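Local structure of Alpha/beta hydrolase fold protein (Sphaerobacter thermophilus, 3R0V) at residues 7-12 against 56-61; 44-49 against 254-259; 103-108 against 203-208. The protein probably acts as a hydrolase of the alpha/beta hydrolase fold, with a pocket able to hold d-malate. One frame throughout, in Å; residues are numbered along the deposited sequence.

Overall arrangement
The three contacts lie on the flanks of an alpha/beta hydrolase fold built on a mixed sheet, each about 16 to 18 Å between its centre and that of the chain and away from the d-malate pocket. Contact 1 ties the N-terminal hairpin to the loop after strand 51-52; its centre is about 26 Å from that of contact 2 and about 22 Å from that of contact 3. Contact 2 joins helix 40-46 to the C-terminal helix. It meets contact 3 directly, where Phe259 CZ packs 3.5 Å from Pro208 O. Contact 3 holds the far end of helix 96-106, whose first residue, Ser96, lines the d-malate pocket.

Contact 1: residues 7-12 against 56-61; sequences VPSSDG and DRRGRG
The hairpin between antiparallel strands 6-8 and 14-16 reverses through a type I beta turn from Ser9 to Gly12, and the third residue of that turn, Asp11, meets Arg58 from the loop after strand 51-52. The two side chains approach from opposite directions and join in a salt bridge. Arg58 grips end-on: its NH2 donates to Asp11 OD2 at 2.9 Å, on the syn lone pair, while its NH1 donates to Asp11 OD1 at 3.2 Å with an N-H...O angle of 158°. A weak third bond runs from Arg58 NH1 to Asp11 OD2. The oxygens lie close to the guanidinium plane, yet the two flat groups are turned 50° apart, so the fork is twisted and OD1 is met out of its carboxylate plane. The bend at chi3 (55°) in the Arg58 chain turns the guanidinium so that its NH1/NH2 end faces Asp11. Ser9 adds a lighter touch, its OG lying in the guanidinium plane, 3.8 Å from Arg58 NH1; its stronger partner is Asp77 of helix 71-84. Asp77 also takes Arg58 NE in a salt bridge, and Asp11 OD1 is shared with Thr13 OG1. Gly12 N closes the turn on Ser9 O at 2.8 Å, and glycine suits that position because a CB would jam against the carbonyl oxygen of Asp11. With an alanine in place of Asp11, the NH1-NH2 end of Arg58 and the hydroxyl of Thr13 would probably lose their acidic mate, leaving the guanidinium to lean on Asp77 and less firmly fixed in its rotation. The buried arginine, set between carboxylates at its NE and at its end, is likely to stay charged and, in turn, to stabilise the ionised form of both acids.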
loop_
_atom_site.group_PDB
_atom_site.type_symbol
_atom_site.label_atom_id
_atom_site.label_comp_id
_atom_site.label_asym_id
_atom_site.label_seq_id
_atom_site.Cartn_x
_atom_site.Cartn_y
_atom_site.Cartn_z
ATOM N N VAL A 7 2.977 -4.781 18.811
ATOM C CA VAL A 7 2.088 -3.965 19.622
ATOM C C VAL A 7 0.680 -4.426 19.325
ATOM O O VAL A 7 0.375 -4.846 18.195
ATOM C CB VAL A 7 2.198 -2.459 19.310
ATOM C CG1 VAL A 7 3.469 -1.869 19.940
ATOM C CG2 VAL A 7 2.154 -2.207 17.804
ATOM N N PRO A 8 -0.190 -4.368 20.329
ATOM C CA PRO A 8 -1.575 -4.798 20.127
ATOM C C PRO A 8 -2.413 -3.728 19.458
ATOM O O PRO A 8 -2.359 -2.551 19.812
ATOM C CB PRO A 8 -2.079 -5.015 21.551
ATOM C CG PRO A 8 -1.274 -4.059 22.371
ATOM C CD PRO A 8 0.080 -3.982 21.726
ATOM N N SER A 9 -3.198 -4.149 18.477
ATOM C CA SER A 9 -4.190 -3.283 17.877
ATOM C C SER A 9 -5.373 -3.166 18.848
ATOM O O SER A 9 -5.442 -3.895 19.835
ATOM C CB SER A 9 -4.647 -3.890 16.542
ATOM O OG SER A 9 -5.388 -2.953 15.784
ATOM N N SER A 10 -6.298 -2.257 18.561
ATOM C CA SER A 10 -7.474 -2.055 19.407
ATOM C C SER A 10 -8.205 -3.368 19.698
ATOM O O SER A 10 -8.666 -3.592 20.827
ATOM C CB SER A 10 -8.433 -1.050 18.755
ATOM O OG SER A 10 -9.508 -0.726 19.625
ATOM N N ASP A 11 -8.310 -4.236 18.691
ATOM C CA ASP A 11 -9.019 -5.507 18.864
ATOM C C ASP A 11 -8.167 -6.613 19.471
ATOM O O ASP A 11 -8.606 -7.759 19.563
ATOM C CB ASP A 11 -9.661 -5.968 17.546
ATOM C CG ASP A 11 -8.647 -6.494 16.525
ATOM O OD1 ASP A 11 -7.419 -6.490 16.784
ATOM O OD2 ASP A 11 -9.098 -6.895 15.433
ATOM N N GLY A 12 -6.963 -6.267 19.906
ATOM C CA GLY A 12 -6.099 -7.244 20.538
ATOM C C GLY A 12 -5.093 -7.928 19.621
ATOM O O GLY A 12 -4.188 -8.603 20.117
ATOM N N ASP A 56 4.125 -5.594 9.535
ATOM C CA ASP A 56 3.353 -6.595 8.830
ATOM C C ASP A 56 1.879 -6.304 9.052
ATOM O O ASP A 56 1.412 -6.303 10.180
ATOM C CB ASP A 56 3.660 -7.985 9.395
ATOM C CG ASP A 56 5.079 -8.458 9.099
ATOM O OD1 ASP A 56 5.564 -8.268 7.966
ATOM O OD2 ASP A 56 5.709 -9.062 9.986
ATOM N N ARG A 57 1.150 -6.053 7.979
ATOM C CA ARG A 57 -0.288 -5.886 8.087
ATOM C C ARG A 57 -0.917 -7.174 8.612
ATOM O O ARG A 57 -0.326 -8.259 8.524
ATOM C CB ARG A 57 -0.873 -5.475 6.730
ATOM C CG ARG A 57 -0.624 -3.981 6.448
ATOM C CD ARG A 57 -1.028 -3.578 5.030
ATOM N NE ARG A 57 -2.452 -3.815 4.773
ATOM C CZ ARG A 57 -2.992 -3.801 3.555
ATOM N NH1 ARG A 57 -2.216 -3.569 2.498
ATOM N NH2 ARG A 57 -4.295 -4.032 3.383
ATOM N N ARG A 58 -2.108 -7.054 9.187
ATOM C CA ARG A 58 -2.709 -8.218 9.827
ATOM C C ARG A 58 -2.846 -9.407 8.881
ATOM O O ARG A 58 -3.133 -9.252 7.686
ATOM C CB ARG A 58 -4.039 -7.888 10.518
ATOM C CG ARG A 58 -5.155 -7.408 9.619
ATOM C CD ARG A 58 -6.463 -7.345 10.404
ATOM N NE ARG A 58 -6.281 -6.519 11.595
ATOM C CZ ARG A 58 -6.924 -6.679 12.746
ATOM N NH1 ARG A 58 -6.661 -5.862 13.756
ATOM N NH2 ARG A 58 -7.840 -7.634 12.889
ATOM N N GLY A 59 -2.604 -10.594 9.428
ATOM C CA GLY A 59 -2.686 -11.828 8.667
ATOM C C GLY A 59 -1.440 -12.131 7.863
ATOM O O GLY A 59 -1.428 -13.120 7.126
ATOM N N ARG A 60 -0.398 -11.307 8.005
ATOM C CA ARG A 60 0.843 -11.468 7.236
ATOM C C ARG A 60 2.070 -11.492 8.129
ATOM O O ARG A 60 2.069 -10.948 9.224
ATOM C CB ARG A 60 1.013 -10.302 6.262
ATOM C CG ARG A 60 -0.248 -9.947 5.536
ATOM C CD ARG A 60 -0.039 -8.714 4.715
ATOM N NE ARG A 60 -1.322 -8.157 4.330
ATOM C CZ ARG A 60 -1.523 -7.476 3.212
ATOM N NH1 ARG A 60 -0.511 -7.261 2.370
ATOM N NH2 ARG A 60 -2.731 -7.009 2.953
ATOM N N GLY A 61 3.145 -12.087 7.627
ATOM C CA GLY A 61 4.427 -12.043 8.306
ATOM C C GLY A 61 4.295 -12.516 9.737
ATOM O O GLY A 61 3.794 -13.620 9.981
#

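Contact 2: residues 44-49 against 254-259; sequences ERLAPH and PVLVEF
Val257 sets its two methyl groups over one face of the His49 imidazole. CG2 stands 4.1 Å from the centroid of the His49 ring, 27° off its normal, in a CH-pi contact, and is nearest to His49 ND1 at 3.7 Å; CG1 of Val257 rests over the same face, 4.2 Å from His49 CD2. A branched valine suits this place because its two methyls spread across a flat ring. With CG1 anti to the backbone N (chi1 169°) and CG2 beside that N, both methyls are aimed at the ring. The inner half of the contact is aliphatic. Leu46 and Val257 run alongside in opposite senses, CD2 of Leu46 lying 4.1 Å from CG2 of Val257, and the other leucine branch, CD1, touches Leu256 CD1 at 4.1 Å, so the fork of one leucine meets two successive residues of helix 249-260. Farther out, the backbone turn that follows helix 40-46 places the imidazole: His49 N bonds to Leu46 O at 2.8 Å, which sets the histidine beside the leucine that shares its partner. Beyond the contact, Arg45 forms a salt bridge with Asp250 near the start of helix 249-260, while Leu256 continues inward onto Met212 and Ala115 of the central sheet. The two helices thus pack together on one face of the sheet, as the first and last helices of alpha/beta hydrolases do. Chemically the contact relies on dispersion and shape, with one cost: His49 ND1 is buried under the valine and has no polar partner in the model.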
loop_
_atom_site.group_PDB
_atom_site.type_symbol
_atom_site.label_atom_id
_atom_site.label_comp_id
_atom_site.label_asym_id
_atom_site.label_seq_id
_atom_site.Cartn_x
_atom_site.Cartn_y
_atom_site.Cartn_z
ATOM N N GLU A 44 16.159 1.114 4.648
ATOM C CA GLU A 44 17.594 1.238 4.855
ATOM C C GLU A 44 18.158 2.500 4.198
ATOM O O GLU A 44 19.075 3.129 4.726
ATOM C CB GLU A 44 18.314 -0.025 4.367
ATOM C CG GLU A 44 19.825 0.049 4.492
ATOM C CD GLU A 44 20.510 -1.262 4.151
ATOM O OE1 GLU A 44 21.734 -1.238 3.892
ATOM O OE2 GLU A 44 19.828 -2.310 4.144
ATOM N N ARG A 45 17.602 2.885 3.049
ATOM C CA ARG A 45 17.996 4.152 2.427
ATOM C C ARG A 45 17.493 5.388 3.177
ATOM O O ARG A 45 18.121 6.446 3.115
ATOM C CB ARG A 45 17.558 4.229 0.955
ATOM C CG ARG A 45 18.208 3.196 0.051
ATOM C CD ARG A 45 19.720 3.231 0.149
ATOM N NE ARG A 45 20.297 2.840 -1.134
ATOM C CZ ARG A 45 21.397 2.112 -1.282
ATOM N NH1 ARG A 45 22.069 1.674 -0.229
ATOM N NH2 ARG A 45 21.813 1.825 -2.504
ATOM N N LEU A 46 16.368 5.250 3.881
ATOM C CA LEU A 46 15.781 6.360 4.628
ATOM C C LEU A 46 16.367 6.494 6.034
ATOM O O LEU A 46 16.325 7.566 6.635
ATOM C CB LEU A 46 14.263 6.183 4.729
ATOM C CG LEU A 46 13.485 6.254 3.416
ATOM C CD1 LEU A 46 12.025 5.930 3.672
ATOM C CD2 LEU A 46 13.615 7.633 2.761
ATOM N N ALA A 47 16.927 5.410 6.552
ATOM C CA ALA A 47 17.353 5.358 7.947
ATOM C C ALA A 47 18.370 6.429 8.385
ATOM O O ALA A 47 18.365 6.835 9.544
ATOM C CB ALA A 47 17.847 3.960 8.289
ATOM N N PRO A 48 19.248 6.882 7.472
ATOM C CA PRO A 48 20.158 7.975 7.834
ATOM C C PRO A 48 19.422 9.280 8.145
ATOM O O PRO A 48 19.987 10.147 8.814
ATOM C CB PRO A 48 21.017 8.146 6.575
ATOM C CG PRO A 48 21.018 6.792 5.953
ATOM C CD PRO A 48 19.620 6.270 6.183
ATOM N N HIS A 49 18.182 9.407 7.675
ATOM C CA HIS A 49 17.417 10.646 7.801
ATOM C C HIS A 49 16.232 10.555 8.756
ATOM O O HIS A 49 15.849 11.557 9.376
ATOM C CB HIS A 49 16.912 11.081 6.425
ATOM C CG HIS A 49 18.005 11.329 5.434
ATOM N ND1 HIS A 49 18.378 10.403 4.483
ATOM C CD2 HIS A 49 18.820 12.396 5.260
ATOM C CE1 HIS A 49 19.371 10.892 3.762
ATOM N NE2 HIS A 49 19.658 12.100 4.213
ATOM N N PRO A 254 15.258 9.777 -2.424
ATOM C CA PRO A 254 15.603 11.204 -2.475
ATOM C C PRO A 254 14.364 12.092 -2.533
ATOM O O PRO A 254 14.352 13.176 -1.944
ATOM C CB PRO A 254 16.420 11.326 -3.766
ATOM C CG PRO A 254 16.945 9.939 -4.011
ATOM C CD PRO A 254 15.860 9.021 -3.537
ATOM N N VAL A 255 13.333 11.630 -3.236
ATOM C CA VAL A 255 12.076 12.370 -3.333
ATOM C C VAL A 255 11.368 12.431 -1.974
ATOM O O VAL A 255 10.849 13.477 -1.568
ATOM C CB VAL A 255 11.145 11.750 -4.390
ATOM C CG1 VAL A 255 9.819 12.474 -4.439
ATOM C CG2 VAL A 255 11.813 11.770 -5.771
ATOM N N LEU A 256 11.349 11.306 -1.271
ATOM C CA LEU A 256 10.783 11.272 0.070
ATOM C C LEU A 256 11.565 12.131 1.044
ATOM O O LEU A 256 10.976 12.821 1.869
ATOM C CB LEU A 256 10.721 9.843 0.603
ATOM C CG LEU A 256 9.713 8.919 -0.062
ATOM C CD1 LEU A 256 9.754 7.575 0.640
ATOM C CD2 LEU A 256 8.300 9.497 -0.006
ATOM N N VAL A 257 12.891 12.080 0.969
ATOM C CA VAL A 257 13.701 12.886 1.874
ATOM C C VAL A 257 13.390 14.362 1.679
ATOM O O VAL A 257 13.196 15.084 2.647
ATOM C CB VAL A 257 15.204 12.638 1.681
ATOM C CG1 VAL A 257 16.021 13.688 2.431
ATOM C CG2 VAL A 257 15.574 11.234 2.138
ATOM N N GLU A 258 13.326 14.799 0.422
ATOM C CA GLU A 258 13.024 16.196 0.118
ATOM C C GLU A 258 11.638 16.585 0.624
ATOM O O GLU A 258 11.459 17.640 1.239
ATOM C CB GLU A 258 13.115 16.434 -1.390
ATOM C CG GLU A 258 13.170 17.903 -1.804
ATOM C CD GLU A 258 11.825 18.609 -1.736
ATOM O OE1 GLU A 258 10.786 17.960 -1.992
ATOM O OE2 GLU A 258 11.810 19.822 -1.433
ATOM N N PHE A 259 10.649 15.734 0.369
ATOM C CA PHE A 259 9.271 16.057 0.728
ATOM C C PHE A 259 9.045 16.062 2.242
ATOM O O PHE A 259 8.325 16.911 2.771
ATOM C CB PHE A 259 8.317 15.068 0.046
ATOM C CG PHE A 259 6.911 15.131 0.560
ATOM C CD1 PHE A 259 6.099 16.220 0.284
ATOM C CD2 PHE A 259 6.395 14.077 1.301
ATOM C CE1 PHE A 259 4.791 16.258 0.768
ATOM C CE2 PHE A 259 5.102 14.111 1.779
ATOM C CZ PHE A 259 4.305 15.208 1.518
#

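Contact 3: residues 103-108 against 203-208; sequences LAAASG and ASISIP
Ile205 lies against the last turn of helix 96-106, its side chain running along two successive alanines. Its CG1 rests near the helix backbone, 4.0 Å from Ala106 N and 4.3 Å from Ala106 CB, and its CD1 carries on to Ala105 CB at 4.2 Å. The reach comes from the torsions: CG1 is anti to the carbonyl carbon (chi1 -65°) and the chain then extends (chi2 166°), taking the terminal methyl from the neighbourhood of one alanine to the other. Alanine suits both places, since its single methyl lets the loop come close, with the CA atoms of Ala106 and Ile205 only 5.6 Å apart; isoleucine supplies the length that spans the two. Beside this apolar seam a water donates to Ala106 O and to Ser204 OG (2.7 Å), joining the helix end to the loop, though Ser204 is modelled in two conformers, so this bridge is less certain. The helix end itself is well tied. Leu103 O accepts both Ser107 N and, from the opposite face of its carbonyl plane, Ser107 OG at 2.8 Å, while Arg201 also reaches that hydroxyl. Gly108 N returns to Ala105 O at 3.1 Å as part of a Schellman motif; the positive phi (97°) suits glycine, because a CB would crowd the carbonyl oxygen of Ser107. Ile207 then turns to Ile111 and Leu114 of strand 111-117. The arrangement belongs to the alpha/beta hydrolase core, where the helix that begins at the probable nucleophile elbow around Ser95 leads through a short loop, opened by the Schellman motif at Gly108, into strand 111-117, and the loop 203-208 enters the neighbouring parallel strand 209-213.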
loop_
_atom_site.group_PDB
_atom_site.type_symbol
_atom_site.label_atom_id
_atom_site.label_comp_id
_atom_site.label_asym_id
_atom_site.label_seq_id
_atom_site.Cartn_x
_atom_site.Cartn_y
_atom_site.Cartn_z
ATOM N N LEU A 103 -7.235 6.558 3.542
ATOM C CA LEU A 103 -8.385 6.344 4.417
ATOM C C LEU A 103 -8.045 6.701 5.861
ATOM O O LEU A 103 -8.846 7.325 6.557
ATOM C CB LEU A 103 -8.866 4.899 4.324
ATOM C CG LEU A 103 -9.454 4.480 2.974
ATOM C CD1 LEU A 103 -9.678 2.982 3.005
ATOM C CD2 LEU A 103 -10.755 5.215 2.741
ATOM N N ALA A 104 -6.857 6.308 6.313
ATOM C CA ALA A 104 -6.448 6.581 7.693
ATOM C C ALA A 104 -6.319 8.087 7.922
ATOM O O ALA A 104 -6.738 8.610 8.961
ATOM C CB ALA A 104 -5.133 5.872 8.008
ATOM N N ALA A 105 -5.741 8.783 6.954
ATOM C CA ALA A 105 -5.595 10.233 7.042
ATOM C C ALA A 105 -6.961 10.909 7.093
ATOM O O ALA A 105 -7.190 11.806 7.903
ATOM C CB ALA A 105 -4.777 10.752 5.869
ATOM N N ALA A 106 -7.880 10.458 6.244
ATOM C CA ALA A 106 -9.221 11.030 6.203
ATOM C C ALA A 106 -9.981 10.739 7.492
ATOM O O ALA A 106 -10.878 11.497 7.870
ATOM C CB ALA A 106 -9.989 10.477 4.999
ATOM N N SER A 107 -9.617 9.651 8.164
ATOM C CA SER A 107 -10.274 9.254 9.405
ATOM C C SER A 107 -9.723 9.987 10.613
ATOM O O SER A 107 -10.236 9.822 11.717
ATOM C CB SER A 107 -10.136 7.747 9.627
ATOM O OG SER A 107 -10.773 7.019 8.590
ATOM N N GLY A 108 -8.671 10.772 10.414
ATOM C CA GLY A 108 -8.129 11.574 11.496
ATOM C C GLY A 108 -6.937 11.017 12.257
ATOM O O GLY A 108 -6.613 11.523 13.331
ATOM N N ALA A 203 -10.779 15.042 -0.215
ATOM C CA ALA A 203 -10.683 16.501 -0.305
ATOM C C ALA A 203 -10.554 17.146 1.078
ATOM O O ALA A 203 -10.127 18.295 1.185
ATOM C CB ALA A 203 -11.872 17.066 -1.049
ATOM N N SER A 204 -10.886 16.390 2.123
ATOM C CA SER A 204 -10.851 16.884 3.500
ATOM C C SER A 204 -9.487 16.683 4.164
ATOM O O SER A 204 -9.261 17.126 5.298
ATOM C CB SER A 204 -11.946 16.216 4.340
ATOM O OG SER A 204 -11.566 14.913 4.761
ATOM N N ILE A 205 -8.579 16.004 3.467
ATOM C CA ILE A 205 -7.237 15.810 3.971
ATOM C C ILE A 205 -6.484 17.123 3.800
ATOM O O ILE A 205 -6.326 17.621 2.687
ATOM C CB ILE A 205 -6.506 14.683 3.220
ATOM C CG1 ILE A 205 -7.193 13.335 3.482
ATOM C CG2 ILE A 205 -5.037 14.631 3.634
ATOM C CD1 ILE A 205 -6.752 12.228 2.521
ATOM N N SER A 206 -6.014 17.680 4.904
ATOM C CA SER A 206 -5.400 18.996 4.864
ATOM C C SER A 206 -3.875 18.970 4.946
ATOM O O SER A 206 -3.225 19.993 4.733
ATOM C CB SER A 206 -5.969 19.877 5.982
ATOM O OG SER A 206 -5.758 19.268 7.240
ATOM N N ILE A 207 -3.294 17.812 5.242
ATOM C CA ILE A 207 -1.849 17.762 5.443
ATOM C C ILE A 207 -1.075 17.750 4.123
ATOM O O ILE A 207 -1.624 17.389 3.075
ATOM C CB ILE A 207 -1.426 16.540 6.262
ATOM C CG1 ILE A 207 -1.990 15.272 5.636
ATOM C CG2 ILE A 207 -1.896 16.678 7.710
ATOM C CD1 ILE A 207 -1.285 13.995 6.081
ATOM N N PRO A 208 0.209 18.144 4.175
ATOM C CA PRO A 208 1.053 18.083 2.977
ATOM C C PRO A 208 1.060 16.658 2.429
ATOM O O PRO A 208 1.305 15.706 3.169
ATOM C CB PRO A 208 2.445 18.459 3.500
ATOM C CG PRO A 208 2.188 19.249 4.781
ATOM C CD PRO A 208 0.946 18.615 5.365
HETATM O O HOH W 1 -10.850 14.590 7.338
#